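Local coordinates for protein esterase A (Caulobacter crescentus, PDB 5GKV) that probably hydrolyses ester substrates as a serine hydrolase of the beta-lactamase and penicillin-binding protein superfamily, at residues A[22-27]-A[52-57]; A[74-79]-A[219-224]; A[200-205]-A[284-289]; A[206-211]-A[258-263]; A[312-317]-A[368-373]. All coordinates share one frame; numbering follows the deposited sequence.

How the interactions relate
Interactions 1 and 2 are the more deeply buried contacts; interactions 3, 4 and 5 are partly exposed. Interaction 1 is wholly apolar and joins the N-terminal helix to the large antiparallel sheet. Interactions 2 and 4 hold the two outer strands of the small three-stranded sheet and touch each other, Leu-75 packing on Leu-210 and Leu-78 on Leu-206. Interaction 3 adjoins interaction 4 in sequence and meets interaction 2 where Leu-75 packs on Asp-205. Chemistry varies with place: a direct backbone bond in 2, an arginine face in 3, glycine-to-carbonyl contacts in 4, and CH-pi packing in 5. The centres of interactions 3 and 5 are about 30 Å apart.

Interaction 1 (A[22-27]-A[52-57]); sequences DRFAAV and EVVVDL
Val-55 pushes its CG2 methyl into the bend where the Phe-24 side chain leaves the backbone, 3.5 Å from Phe-24 CG and equally close to CB. Phe-24 CG stands anti to its carbonyl carbon (chi1 -66°), on the side of the strand, and both valine methyls that reach the ring approach it obliquely. Val-54 CG2 meets the far end of the ring, 3.8 Å from Phe-24 CE2, and Arg-23 CG lies over one ring face near the rim. Val-54 and Val-55 can both point toward segment 22-27 because they form a classic beta bulge, pairing together with Phe-47. The other branch of Val-55 serves a second bump: its CG1 sits 4.0 Å from Val-27 CG1, three residues on from the ring. Val-27 CG1 also faces Leu-57 CD1 more loosely, at 4.4 Å. A row of aliphatic knobs on the strand thus fits along the ring and the first turn of the helix, for which Phe-24 is the N-cap residue. Around this seam, Phe-24 also packs on Ile-49 and on the C-terminal Ser-385 and Leu-386, while Val-27 reaches Phe-45, laying the start of helix 25-35 across strands 52-60 and 42-49 of the large antiparallel sheet.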
# COMPACT_ATOMS: atom_id res chain seq x y z
N ASP A 22 -8.27 20.72 -19.60
CA ASP A 22 -9.63 20.62 -20.11
C ASP A 22 -10.05 19.17 -20.38
O ASP A 22 -11.21 18.79 -20.17
CB ASP A 22 -9.73 21.46 -21.38
CG ASP A 22 -11.05 21.32 -22.10
OD1 ASP A 22 -12.06 21.84 -21.58
OD2 ASP A 22 -11.06 20.69 -23.19
N ARG A 23 -9.12 18.33 -20.84
CA ARG A 23 -9.47 16.94 -21.11
C ARG A 23 -10.02 16.24 -19.88
O ARG A 23 -10.88 15.36 -20.00
CB ARG A 23 -8.25 16.18 -21.64
CG ARG A 23 -8.53 14.70 -21.85
CD ARG A 23 -7.48 14.07 -22.72
NE ARG A 23 -7.99 12.86 -23.35
CZ ARG A 23 -7.22 11.84 -23.70
NH1 ARG A 23 -5.91 11.88 -23.46
NH2 ARG A 23 -7.76 10.77 -24.27
N PHE A 24 -9.56 16.62 -18.68
CA PHE A 24 -9.94 15.94 -17.45
C PHE A 24 -10.86 16.78 -16.58
O PHE A 24 -10.90 16.60 -15.35
CB PHE A 24 -8.69 15.51 -16.68
CG PHE A 24 -7.88 14.46 -17.40
CD1 PHE A 24 -8.27 13.13 -17.37
CD2 PHE A 24 -6.74 14.80 -18.11
CE1 PHE A 24 -7.54 12.16 -18.02
CE2 PHE A 24 -6.01 13.84 -18.77
CZ PHE A 24 -6.40 12.51 -18.73
N ALA A 25 -11.65 17.67 -17.19
CA ALA A 25 -12.57 18.51 -16.43
C ALA A 25 -13.50 17.68 -15.55
O ALA A 25 -13.86 18.12 -14.46
CB ALA A 25 -13.39 19.40 -17.36
N ALA A 26 -13.91 16.49 -16.00
CA ALA A 26 -14.78 15.65 -15.18
C ALA A 26 -14.12 15.27 -13.85
O ALA A 26 -14.80 15.13 -12.83
CB ALA A 26 -15.19 14.38 -15.94
N VAL A 27 -12.80 15.09 -13.86
CA VAL A 27 -12.10 14.77 -12.62
C VAL A 27 -12.23 15.91 -11.62
O VAL A 27 -12.54 15.70 -10.44
CB VAL A 27 -10.63 14.42 -12.89
CG1 VAL A 27 -9.92 14.10 -11.59
CG2 VAL A 27 -10.55 13.21 -13.83
N GLU A 52 3.83 10.44 -16.57
CA GLU A 52 3.75 11.89 -16.50
C GLU A 52 2.47 12.29 -15.78
O GLU A 52 1.38 11.97 -16.26
CB GLU A 52 3.74 12.47 -17.91
CG GLU A 52 4.92 12.03 -18.77
CD GLU A 52 5.46 13.16 -19.63
OE1 GLU A 52 4.71 14.15 -19.85
OE2 GLU A 52 6.60 13.03 -20.11
N VAL A 53 2.59 13.01 -14.66
CA VAL A 53 1.40 13.48 -13.95
C VAL A 53 0.66 14.49 -14.82
O VAL A 53 1.24 15.50 -15.24
CB VAL A 53 1.78 14.08 -12.59
CG1 VAL A 53 0.56 14.74 -11.94
CG2 VAL A 53 2.34 12.99 -11.67
N VAL A 54 -0.61 14.23 -15.12
CA VAL A 54 -1.41 15.16 -15.92
C VAL A 54 -2.51 15.84 -15.11
O VAL A 54 -2.88 16.97 -15.43
CB VAL A 54 -2.00 14.48 -17.18
CG1 VAL A 54 -0.89 14.08 -18.14
CG2 VAL A 54 -2.85 13.27 -16.81
N VAL A 55 -3.02 15.19 -14.06
CA VAL A 55 -3.97 15.80 -13.14
C VAL A 55 -3.34 15.76 -11.76
O VAL A 55 -2.83 14.71 -11.34
CB VAL A 55 -5.32 15.07 -13.12
CG1 VAL A 55 -6.29 15.73 -12.09
CG2 VAL A 55 -5.94 15.01 -14.52
N ASP A 56 -3.37 16.88 -11.05
CA ASP A 56 -2.86 16.93 -9.68
C ASP A 56 -3.69 17.98 -8.96
O ASP A 56 -3.39 19.18 -9.06
CB ASP A 56 -1.37 17.23 -9.67
CG ASP A 56 -0.81 17.43 -8.28
OD1 ASP A 56 -1.42 16.94 -7.31
OD2 ASP A 56 0.26 18.08 -8.15
N LEU A 57 -4.74 17.55 -8.26
CA LEU A 57 -5.68 18.46 -7.62
C LEU A 57 -5.59 18.34 -6.11
O LEU A 57 -5.48 17.23 -5.58
CB LEU A 57 -7.11 18.17 -8.06
CG LEU A 57 -7.43 18.47 -9.52
CD1 LEU A 57 -8.83 17.97 -9.79
CD2 LEU A 57 -7.31 19.96 -9.80

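Interaction 2 (A[74-79]-A[219-224]); sequences TLTALF and ADLMRP
Ala-219 N donates to Leu-75 O over 2.7 Å, a short and nearly straight bond with an N-H...O angle of 164°. It draws the two backbones together at the snug end of the contact. There the Ala-219 methyl rests against both Thr-74 and Thr-76, its CB 3.8 Å from Thr-74 CG2 and 3.9 Å from Thr-76 OG1; the Thr-74 hydroxyl itself is turned to Gly-71 N. Two residues on along 74-79, the carbonyl of Ala-219 is reached through water: a single molecule accepts from Ala-77 N at 2.9 Å and donates to Ala-219 O at 3.0 Å. Segment 74-79 carries an outer strand of the small three-stranded sheet, paired with strand 266-268, and it runs straight into the Ser-x-x-Lys signature of penicillin-binding proteins and serine beta-lactamases. Segment 219-224 runs along the outer edge of this strand, the edge away from strand 266-268, without becoming a regular strand. The more open end belongs to Leu-221 and Phe-79, both partly exposed, which reach toward each other tip to tip. Leu-221 CD1 comes in at the ring edge, near its plane, 3.6 Å from Phe-79 CZ, while Leu-221 CD2 lies against Thr-76 CG2 at 4.1 Å. Beyond them Phe-79 makes an edge-to-face pair with Trp-343.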
# COMPACT_ATOMS: atom_id res chain seq x y z
N THR A 74 2.29 18.71 1.66
CA THR A 74 1.63 18.01 2.76
C THR A 74 1.80 16.50 2.60
O THR A 74 1.34 15.93 1.61
CB THR A 74 0.14 18.37 2.79
OG1 THR A 74 -0.05 19.74 3.13
CG2 THR A 74 -0.59 17.48 3.79
N LEU A 75 2.43 15.85 3.58
CA LEU A 75 2.55 14.39 3.63
C LEU A 75 1.39 13.79 4.41
O LEU A 75 0.86 14.41 5.34
CB LEU A 75 3.87 13.97 4.30
CG LEU A 75 5.15 14.36 3.58
CD1 LEU A 75 6.36 14.08 4.47
CD2 LEU A 75 5.22 13.56 2.27
N THR A 76 1.01 12.55 4.05
CA THR A 76 -0.04 11.84 4.76
C THR A 76 0.38 10.39 4.97
O THR A 76 0.99 9.78 4.09
CB THR A 76 -1.41 11.87 4.02
OG1 THR A 76 -1.75 13.23 3.70
CG2 THR A 76 -2.53 11.31 4.88
N ALA A 77 0.04 9.84 6.13
CA ALA A 77 0.19 8.40 6.34
C ALA A 77 -0.62 7.61 5.31
O ALA A 77 -1.80 7.88 5.09
CB ALA A 77 -0.27 8.04 7.75
N LEU A 78 0.01 6.60 4.70
CA LEU A 78 -0.59 5.83 3.62
C LEU A 78 -1.26 4.55 4.09
O LEU A 78 -2.03 3.96 3.33
CB LEU A 78 0.47 5.47 2.56
CG LEU A 78 1.23 6.63 1.93
CD1 LEU A 78 2.32 6.10 0.94
CD2 LEU A 78 0.26 7.63 1.23
N PHE A 79 -0.97 4.11 5.31
CA PHE A 79 -1.40 2.82 5.85
C PHE A 79 -1.11 1.75 4.79
O PHE A 79 -0.01 1.76 4.23
CB PHE A 79 -2.85 2.92 6.32
CG PHE A 79 -3.00 3.89 7.46
CD1 PHE A 79 -2.60 3.52 8.74
CD2 PHE A 79 -3.45 5.18 7.24
CE1 PHE A 79 -2.68 4.42 9.79
CE2 PHE A 79 -3.54 6.08 8.29
CZ PHE A 79 -3.16 5.70 9.56
N ALA A 219 0.05 15.60 7.63
CA ALA A 219 -1.33 15.98 7.90
C ALA A 219 -1.85 15.31 9.15
O ALA A 219 -1.50 14.17 9.45
CB ALA A 219 -2.22 15.60 6.71
N ASP A 220 -2.70 16.02 9.90
CA ASP A 220 -3.55 15.37 10.89
C ASP A 220 -4.46 14.35 10.22
O ASP A 220 -4.93 14.54 9.10
CB ASP A 220 -4.49 16.37 11.59
CG ASP A 220 -3.77 17.36 12.46
OD1 ASP A 220 -2.59 17.15 12.80
OD2 ASP A 220 -4.42 18.37 12.81
N LEU A 221 -4.78 13.30 10.96
CA LEU A 221 -5.79 12.34 10.54
C LEU A 221 -7.08 12.56 11.32
O LEU A 221 -7.07 12.97 12.48
CB LEU A 221 -5.28 10.91 10.75
CG LEU A 221 -4.03 10.56 9.95
CD1 LEU A 221 -3.52 9.20 10.37
CD2 LEU A 221 -4.38 10.58 8.46
N MET A 222 -8.19 12.30 10.65
CA MET A 222 -9.49 12.21 11.30
C MET A 222 -9.92 10.76 11.25
O MET A 222 -10.07 10.20 10.16
CB MET A 222 -10.51 13.12 10.63
CG MET A 222 -11.82 13.20 11.39
SD MET A 222 -12.98 14.27 10.54
CE MET A 222 -11.91 14.97 9.28
N ARG A 223 -10.09 10.15 12.41
CA ARG A 223 -10.38 8.73 12.50
C ARG A 223 -11.82 8.46 12.05
O ARG A 223 -12.64 9.38 11.97
CB ARG A 223 -10.12 8.23 13.93
CG ARG A 223 -11.17 8.62 14.99
CD ARG A 223 -11.36 10.15 15.16
NE ARG A 223 -10.08 10.83 15.26
CZ ARG A 223 -9.89 12.13 15.09
NH1 ARG A 223 -10.90 12.95 14.77
NH2 ARG A 223 -8.66 12.62 15.21
N PRO A 224 -12.13 7.22 11.68
CA PRO A 224 -13.44 6.95 11.06
C PRO A 224 -14.59 7.23 12.00
O PRO A 224 -14.47 7.15 13.23
CB PRO A 224 -13.36 5.46 10.71
CG PRO A 224 -11.91 5.15 10.63
CD PRO A 224 -11.25 6.04 11.66
O HOH W 1 -0.84 11.50 8.32

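Interaction 3 (A[200-205]-A[284-289]); sequences EPLGLD and GTLDGR
Leu-286 and Arg-289, the two ends of a type I' beta turn, receive Leu-202 from the last turn of helix 190-202. Leu-202 is central: its two methyls part, CD1 going to Leu-286 CD2 at 3.7 Å and CD2 lying against Leu-286 O and the arginine, 4.0 Å from Arg-289 NE. Leu-286 CG lies anti to its backbone N (chi1 -175°), and its CD2 methyl also meets Leu-204 CD1 tip to tip at 4.1 Å, which closes the inner, buried side. The helix ends here in a Schellman motif, Gly-203 taking positive phi and turning the chain away toward strand 206-208, while the hairpin turn joins strands 285-286 and 289-290. On the outer side Arg-289 starts out extended and then bends at chi3 (-56°), turning its NE back toward the proline side. The guanidinium lies flat against Pro-201, whose CB sits over the centre of one face, 3.8 Å from Arg-289 CZ. Polar fastening comes from a third element, Arg-275 of helix 270-281: its NH2 forms a salt bridge with Asp-287 OD2 and a hydrogen bond to Leu-202 O, and its NH1 bonds Gly-203 O.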
# COMPACT_ATOMS: atom_id res chain seq x y z
N GLU A 200 15.29 9.50 -3.69
CA GLU A 200 16.28 10.57 -3.84
C GLU A 200 16.65 10.81 -5.30
O GLU A 200 16.55 11.97 -5.74
CB GLU A 200 17.51 10.28 -2.96
CG GLU A 200 17.32 10.75 -1.51
CD GLU A 200 18.44 10.29 -0.57
OE1 GLU A 200 19.40 9.63 -1.04
OE2 GLU A 200 18.34 10.59 0.64
N PRO A 201 17.03 9.82 -6.10
CA PRO A 201 17.41 10.13 -7.49
C PRO A 201 16.28 10.71 -8.32
O PRO A 201 16.53 11.57 -9.17
CB PRO A 201 17.86 8.78 -8.06
CG PRO A 201 18.15 7.94 -6.89
CD PRO A 201 17.26 8.40 -5.79
N LEU A 202 15.05 10.27 -8.10
CA LEU A 202 13.94 10.69 -8.94
C LEU A 202 13.12 11.83 -8.33
O LEU A 202 12.13 12.26 -8.95
CB LEU A 202 13.04 9.48 -9.25
CG LEU A 202 13.71 8.40 -10.11
CD1 LEU A 202 12.81 7.18 -10.35
CD2 LEU A 202 14.16 8.98 -11.45
N GLY A 203 13.50 12.33 -7.16
CA GLY A 203 12.77 13.39 -6.48
C GLY A 203 11.33 13.04 -6.14
O GLY A 203 10.42 13.83 -6.40
N LEU A 204 11.10 11.87 -5.56
CA LEU A 204 9.76 11.44 -5.17
C LEU A 204 9.55 11.76 -3.69
O LEU A 204 10.37 11.37 -2.85
CB LEU A 204 9.55 9.95 -5.41
CG LEU A 204 9.71 9.51 -6.88
CD1 LEU A 204 9.61 8.02 -7.02
CD2 LEU A 204 8.67 10.18 -7.75
N ASP A 205 8.45 12.44 -3.38
CA ASP A 205 8.13 12.78 -1.99
C ASP A 205 7.38 11.61 -1.36
O ASP A 205 6.17 11.65 -1.12
CB ASP A 205 7.33 14.09 -1.93
CG ASP A 205 7.46 14.77 -0.59
OD1 ASP A 205 8.24 14.29 0.28
OD2 ASP A 205 6.81 15.82 -0.40
N GLY A 284 8.34 0.01 -16.82
CA GLY A 284 9.30 -0.02 -15.73
C GLY A 284 10.21 1.19 -15.67
O GLY A 284 11.15 1.20 -14.87
N THR A 285 9.97 2.20 -16.49
CA THR A 285 10.86 3.35 -16.56
C THR A 285 10.15 4.59 -16.04
O THR A 285 8.96 4.80 -16.30
CB THR A 285 11.33 3.54 -18.00
OG1 THR A 285 12.04 2.36 -18.39
CG2 THR A 285 12.24 4.75 -18.12
N LEU A 286 10.87 5.39 -15.25
CA LEU A 286 10.36 6.67 -14.75
C LEU A 286 11.40 7.75 -15.02
O LEU A 286 12.55 7.63 -14.58
CB LEU A 286 10.05 6.59 -13.26
CG LEU A 286 9.39 7.82 -12.61
CD1 LEU A 286 8.04 8.15 -13.26
CD2 LEU A 286 9.23 7.58 -11.10
N ASP A 287 10.99 8.81 -15.73
CA ASP A 287 11.89 9.91 -16.07
C ASP A 287 13.21 9.39 -16.64
O ASP A 287 14.30 9.86 -16.28
CB ASP A 287 12.13 10.83 -14.87
CG ASP A 287 10.83 11.37 -14.26
OD1 ASP A 287 9.76 11.31 -14.93
OD2 ASP A 287 10.87 11.85 -13.11
N GLY A 288 13.13 8.37 -17.49
CA GLY A 288 14.29 7.84 -18.17
C GLY A 288 15.08 6.78 -17.41
O GLY A 288 16.02 6.23 -17.98
N ARG A 289 14.73 6.49 -16.16
CA ARG A 289 15.49 5.55 -15.34
C ARG A 289 14.72 4.24 -15.23
O ARG A 289 13.56 4.24 -14.80
CB ARG A 289 15.76 6.14 -13.95
CG ARG A 289 16.46 5.18 -12.99
CD ARG A 289 16.79 5.85 -11.65
NE ARG A 289 17.61 7.05 -11.84
CZ ARG A 289 18.85 7.19 -11.38
NH1 ARG A 289 19.44 6.21 -10.70
NH2 ARG A 289 19.51 8.33 -11.61
O HOH W 2 12.93 12.60 -12.09

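Interaction 4 (A[206-211]-A[258-263]); sequences LWIGLP and RVEIPS
Gly-209 lays its backbone directly on the chain from Arg-258 to Glu-260, its CA 4.7 Å from Glu-260 CA, as the end of strand 206-208 packs against the loop that follows helix 253-258. The absence of a side chain lets two carbonyl groups close on it: Gly-209 CA makes CA-H...O contacts with Val-259 O at 3.3 Å and with Arg-258 O at 3.4 Å, the former straighter at the hydrogen (139° against 124°). Beside the glycine, Ile-208 and Glu-260 cross at about a right angle. Ile-208 CG2, anti to its own backbone N, reaches Glu-260 CB at 4.1 Å and Pro-262 CG more loosely at 4.4 Å, so the methyl touches both residues. Glu-260 is extended beyond CG and passes Ile-208 O, with CG 3.9 Å from that oxygen. Its carboxylate is held elsewhere, OE2 by Thr-189 OG1 and OE1 by Gly-191 N at the start of helix 190-202; a water also lies 2.7 Å from Glu-260 OE2. On the other flank the aliphatic part of Arg-258 passes Leu-210 O, and its NH1 makes a salt bridge with Asp-212. Asn-265 bonds Val-259 O through ND2 and Ile-261 N through OD1, bracing the loop. Farther along, Ser-263 O meets Lys-83 NZ, the lysine of the Ser-x-x-Lys sequence, so the far end of the loop reaches the probable active site of a fold shared by penicillin-binding proteins and serine beta-lactamases, with the Gly-209 contact at its start.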
# COMPACT_ATOMS: atom_id res chain seq x y z
N LEU A 206 8.15 10.55 -1.08
CA LEU A 206 7.62 9.28 -0.61
C LEU A 206 8.66 8.66 0.32
O LEU A 206 9.86 8.65 -0.01
CB LEU A 206 7.31 8.34 -1.79
CG LEU A 206 7.22 6.85 -1.45
CD1 LEU A 206 5.97 6.52 -0.60
CD2 LEU A 206 7.30 5.97 -2.71
N TRP A 207 8.21 8.16 1.46
CA TRP A 207 9.08 7.79 2.56
C TRP A 207 8.55 6.55 3.27
O TRP A 207 7.35 6.45 3.53
CB TRP A 207 9.18 8.92 3.60
CG TRP A 207 9.46 10.27 3.06
CD1 TRP A 207 8.61 11.06 2.33
CD2 TRP A 207 10.67 11.02 3.22
NE1 TRP A 207 9.23 12.25 2.01
CE2 TRP A 207 10.49 12.25 2.55
CE3 TRP A 207 11.89 10.77 3.87
CZ2 TRP A 207 11.48 13.23 2.51
CZ3 TRP A 207 12.87 11.74 3.83
CH2 TRP A 207 12.66 12.96 3.15
N ILE A 208 9.45 5.64 3.64
CA ILE A 208 9.15 4.63 4.64
C ILE A 208 10.19 4.81 5.73
O ILE A 208 11.39 4.57 5.50
CB ILE A 208 9.16 3.20 4.07
CG1 ILE A 208 8.08 3.06 2.98
CG2 ILE A 208 8.94 2.19 5.18
CD1 ILE A 208 8.06 1.66 2.31
N GLY A 209 9.75 5.26 6.91
CA GLY A 209 10.66 5.80 7.90
C GLY A 209 10.89 7.28 7.66
O GLY A 209 11.69 7.66 6.81
N LEU A 210 10.17 8.13 8.39
CA LEU A 210 10.14 9.56 8.12
C LEU A 210 10.96 10.31 9.15
O LEU A 210 10.61 10.28 10.34
CB LEU A 210 8.69 10.04 8.15
CG LEU A 210 8.44 11.46 7.66
CD1 LEU A 210 8.74 11.61 6.17
CD2 LEU A 210 6.97 11.83 7.98
N PRO A 211 12.04 10.99 8.76
CA PRO A 211 12.84 11.75 9.74
C PRO A 211 12.04 12.87 10.39
O PRO A 211 11.13 13.45 9.79
CB PRO A 211 14.00 12.31 8.91
CG PRO A 211 14.05 11.47 7.67
CD PRO A 211 12.63 11.05 7.41
N ARG A 258 8.83 7.50 12.66
CA ARG A 258 10.27 7.36 12.46
C ARG A 258 10.66 5.94 12.03
O ARG A 258 11.56 5.77 11.20
CB ARG A 258 11.03 7.72 13.76
CG ARG A 258 11.21 9.21 14.03
CD ARG A 258 12.19 9.45 15.21
NE ARG A 258 11.58 9.18 16.52
CZ ARG A 258 10.93 10.08 17.25
NH1 ARG A 258 10.80 11.33 16.81
NH2 ARG A 258 10.39 9.74 18.42
N VAL A 259 10.02 4.92 12.61
CA VAL A 259 10.41 3.54 12.34
C VAL A 259 9.92 3.14 10.95
O VAL A 259 9.26 3.93 10.26
CB VAL A 259 9.87 2.58 13.41
CG1 VAL A 259 10.50 2.88 14.77
CG2 VAL A 259 8.33 2.65 13.49
N GLU A 260 10.23 1.92 10.53
CA GLU A 260 9.78 1.40 9.25
C GLU A 260 8.74 0.32 9.49
O GLU A 260 9.04 -0.69 10.13
CB GLU A 260 10.95 0.82 8.45
CG GLU A 260 12.04 1.81 8.14
CD GLU A 260 13.01 1.24 7.12
OE1 GLU A 260 12.67 0.20 6.49
OE2 GLU A 260 14.10 1.83 6.95
N ILE A 261 7.53 0.55 9.01
CA ILE A 261 6.49 -0.47 9.02
C ILE A 261 5.99 -0.58 7.58
O ILE A 261 5.02 0.11 7.20
CB ILE A 261 5.37 -0.13 10.02
CG1 ILE A 261 5.97 0.10 11.42
CG2 ILE A 261 4.32 -1.25 10.05
CD1 ILE A 261 4.97 0.51 12.50
N PRO A 262 6.64 -1.38 6.73
CA PRO A 262 6.30 -1.38 5.29
C PRO A 262 4.89 -1.88 4.97
O PRO A 262 4.49 -1.86 3.80
CB PRO A 262 7.38 -2.29 4.68
CG PRO A 262 8.54 -2.21 5.66
CD PRO A 262 7.85 -2.17 7.01
N SER A 263 4.13 -2.34 5.96
CA SER A 263 2.73 -2.65 5.73
C SER A 263 1.81 -1.46 6.01
O SER A 263 0.62 -1.55 5.67
CB SER A 263 2.29 -3.83 6.61
OG SER A 263 2.74 -3.65 7.95
O HOH W 3 14.06 4.52 6.47

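Interaction 5 (A[312-317]-A[368-373]); sequences LPYEIS and ALIGDP
Tyr-314 and Ile-370 lie alongside and run in opposite senses where an inverse gamma turn centred on Pro-313 leads into strand 315-318 and meets the loop before helix 373-384, whose N-cap is Asp-372. The main interaction is CH-pi: Ile-370 CG1 lies over one face of the tyrosine, 3.5 Å from the ring centroid and 15° off the ring normal. It leans toward the hydroxyl end, with CZ of Tyr-314 at 3.4 Å, while Ile-370 CD1 covers the other end of the ring, 3.6 Å from Tyr-314 CG. This isoleucine accepts a crowded position, CG1 standing between its backbone N and carbonyl carbon (chi1 57°), to place that branch on the ring. Plain apolar contacts involve Leu-369. Its CB approaches the ring at the edge, near the plane, and its CD1 packs 3.6 Å from Pro-313 CD, the two side chains at about a right angle; Leu-312 CD2 lies more loosely, 4.3 Å from Leu-369 CD1. Leu-369 also touches Trp-343 of a loop, and Ile-370 touches Met-323 of strand 323-324. Polar contact runs through one water, which donates to Ile-370 O at 2.7 Å and lies in the plane of the tyrosine ring, 2.5 Å from Tyr-314 OH.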
# COMPACT_ATOMS: atom_id res chain seq x y z
N LEU A 312 -10.18 -9.81 4.83
CA LEU A 312 -10.91 -8.73 4.17
C LEU A 312 -12.20 -9.29 3.58
O LEU A 312 -12.18 -10.34 2.93
CB LEU A 312 -10.05 -8.08 3.08
CG LEU A 312 -8.77 -7.41 3.59
CD1 LEU A 312 -7.92 -6.86 2.44
CD2 LEU A 312 -9.07 -6.29 4.58
N PRO A 313 -13.32 -8.65 3.81
CA PRO A 313 -14.62 -9.21 3.40
C PRO A 313 -14.92 -8.97 1.92
O PRO A 313 -15.90 -8.30 1.55
CB PRO A 313 -15.60 -8.48 4.33
CG PRO A 313 -14.96 -7.16 4.60
CD PRO A 313 -13.46 -7.44 4.65
N TYR A 314 -14.09 -9.55 1.05
CA TYR A 314 -14.15 -9.35 -0.39
C TYR A 314 -13.59 -10.56 -1.10
O TYR A 314 -12.74 -11.28 -0.56
CB TYR A 314 -13.33 -8.13 -0.86
CG TYR A 314 -13.71 -6.79 -0.25
CD1 TYR A 314 -14.55 -5.90 -0.91
CD2 TYR A 314 -13.18 -6.40 0.97
CE1 TYR A 314 -14.87 -4.67 -0.35
CE2 TYR A 314 -13.49 -5.19 1.54
CZ TYR A 314 -14.34 -4.32 0.87
OH TYR A 314 -14.64 -3.11 1.45
N GLU A 315 -14.05 -10.76 -2.33
CA GLU A 315 -13.31 -11.59 -3.28
C GLU A 315 -12.12 -10.79 -3.79
O GLU A 315 -12.29 -9.69 -4.33
CB GLU A 315 -14.21 -12.03 -4.44
CG GLU A 315 -13.67 -13.26 -5.15
CD GLU A 315 -14.15 -13.42 -6.59
OE1 GLU A 315 -15.31 -13.05 -6.91
OE2 GLU A 315 -13.36 -13.94 -7.41
N ILE A 316 -10.91 -11.32 -3.60
CA ILE A 316 -9.67 -10.63 -3.98
C ILE A 316 -8.85 -11.54 -4.88
O ILE A 316 -8.73 -12.75 -4.64
CB ILE A 316 -8.85 -10.19 -2.75
CG1 ILE A 316 -9.68 -9.24 -1.88
CG2 ILE A 316 -7.50 -9.55 -3.17
CD1 ILE A 316 -9.02 -8.88 -0.54
N SER A 317 -8.29 -10.95 -5.93
CA SER A 317 -7.27 -11.57 -6.76
C SER A 317 -5.93 -10.96 -6.34
O SER A 317 -5.72 -9.75 -6.50
CB SER A 317 -7.55 -11.32 -8.24
OG SER A 317 -6.49 -11.75 -9.09
N ALA A 368 -14.53 2.17 4.54
CA ALA A 368 -14.39 1.17 3.49
C ALA A 368 -12.96 0.66 3.49
O ALA A 368 -12.02 1.44 3.30
CB ALA A 368 -14.77 1.74 2.12
N LEU A 369 -12.78 -0.64 3.71
CA LEU A 369 -11.43 -1.19 3.76
C LEU A 369 -10.73 -1.06 2.41
O LEU A 369 -9.53 -0.77 2.34
CB LEU A 369 -11.49 -2.65 4.21
CG LEU A 369 -12.05 -2.79 5.63
CD1 LEU A 369 -12.64 -4.18 5.89
CD2 LEU A 369 -10.97 -2.44 6.64
N ILE A 370 -11.47 -1.29 1.32
CA ILE A 370 -11.01 -1.01 -0.04
C ILE A 370 -12.18 -0.42 -0.81
O ILE A 370 -13.34 -0.56 -0.42
CB ILE A 370 -10.46 -2.26 -0.77
CG1 ILE A 370 -11.52 -3.35 -0.83
CG2 ILE A 370 -9.19 -2.77 -0.09
CD1 ILE A 370 -11.03 -4.65 -1.44
N GLY A 371 -11.85 0.24 -1.92
CA GLY A 371 -12.88 0.80 -2.78
C GLY A 371 -13.65 1.94 -2.14
O GLY A 371 -14.87 2.02 -2.30
N ASP A 372 -12.97 2.79 -1.39
CA ASP A 372 -13.63 3.98 -0.86
C ASP A 372 -14.20 4.76 -2.04
O ASP A 372 -13.47 5.04 -3.00
CB ASP A 372 -12.63 4.85 -0.09
CG ASP A 372 -13.27 6.06 0.55
OD1 ASP A 372 -13.70 6.99 -0.18
OD2 ASP A 372 -13.36 6.06 1.80
N PRO A 373 -15.49 5.11 -2.02
CA PRO A 373 -16.09 5.71 -3.22
C PRO A 373 -15.49 7.05 -3.61
O PRO A 373 -15.60 7.41 -4.79
CB PRO A 373 -17.58 5.87 -2.84
CG PRO A 373 -17.61 5.79 -1.35
CD PRO A 373 -16.50 4.84 -0.99
O HOH W 4 -15.90 -1.35 0.13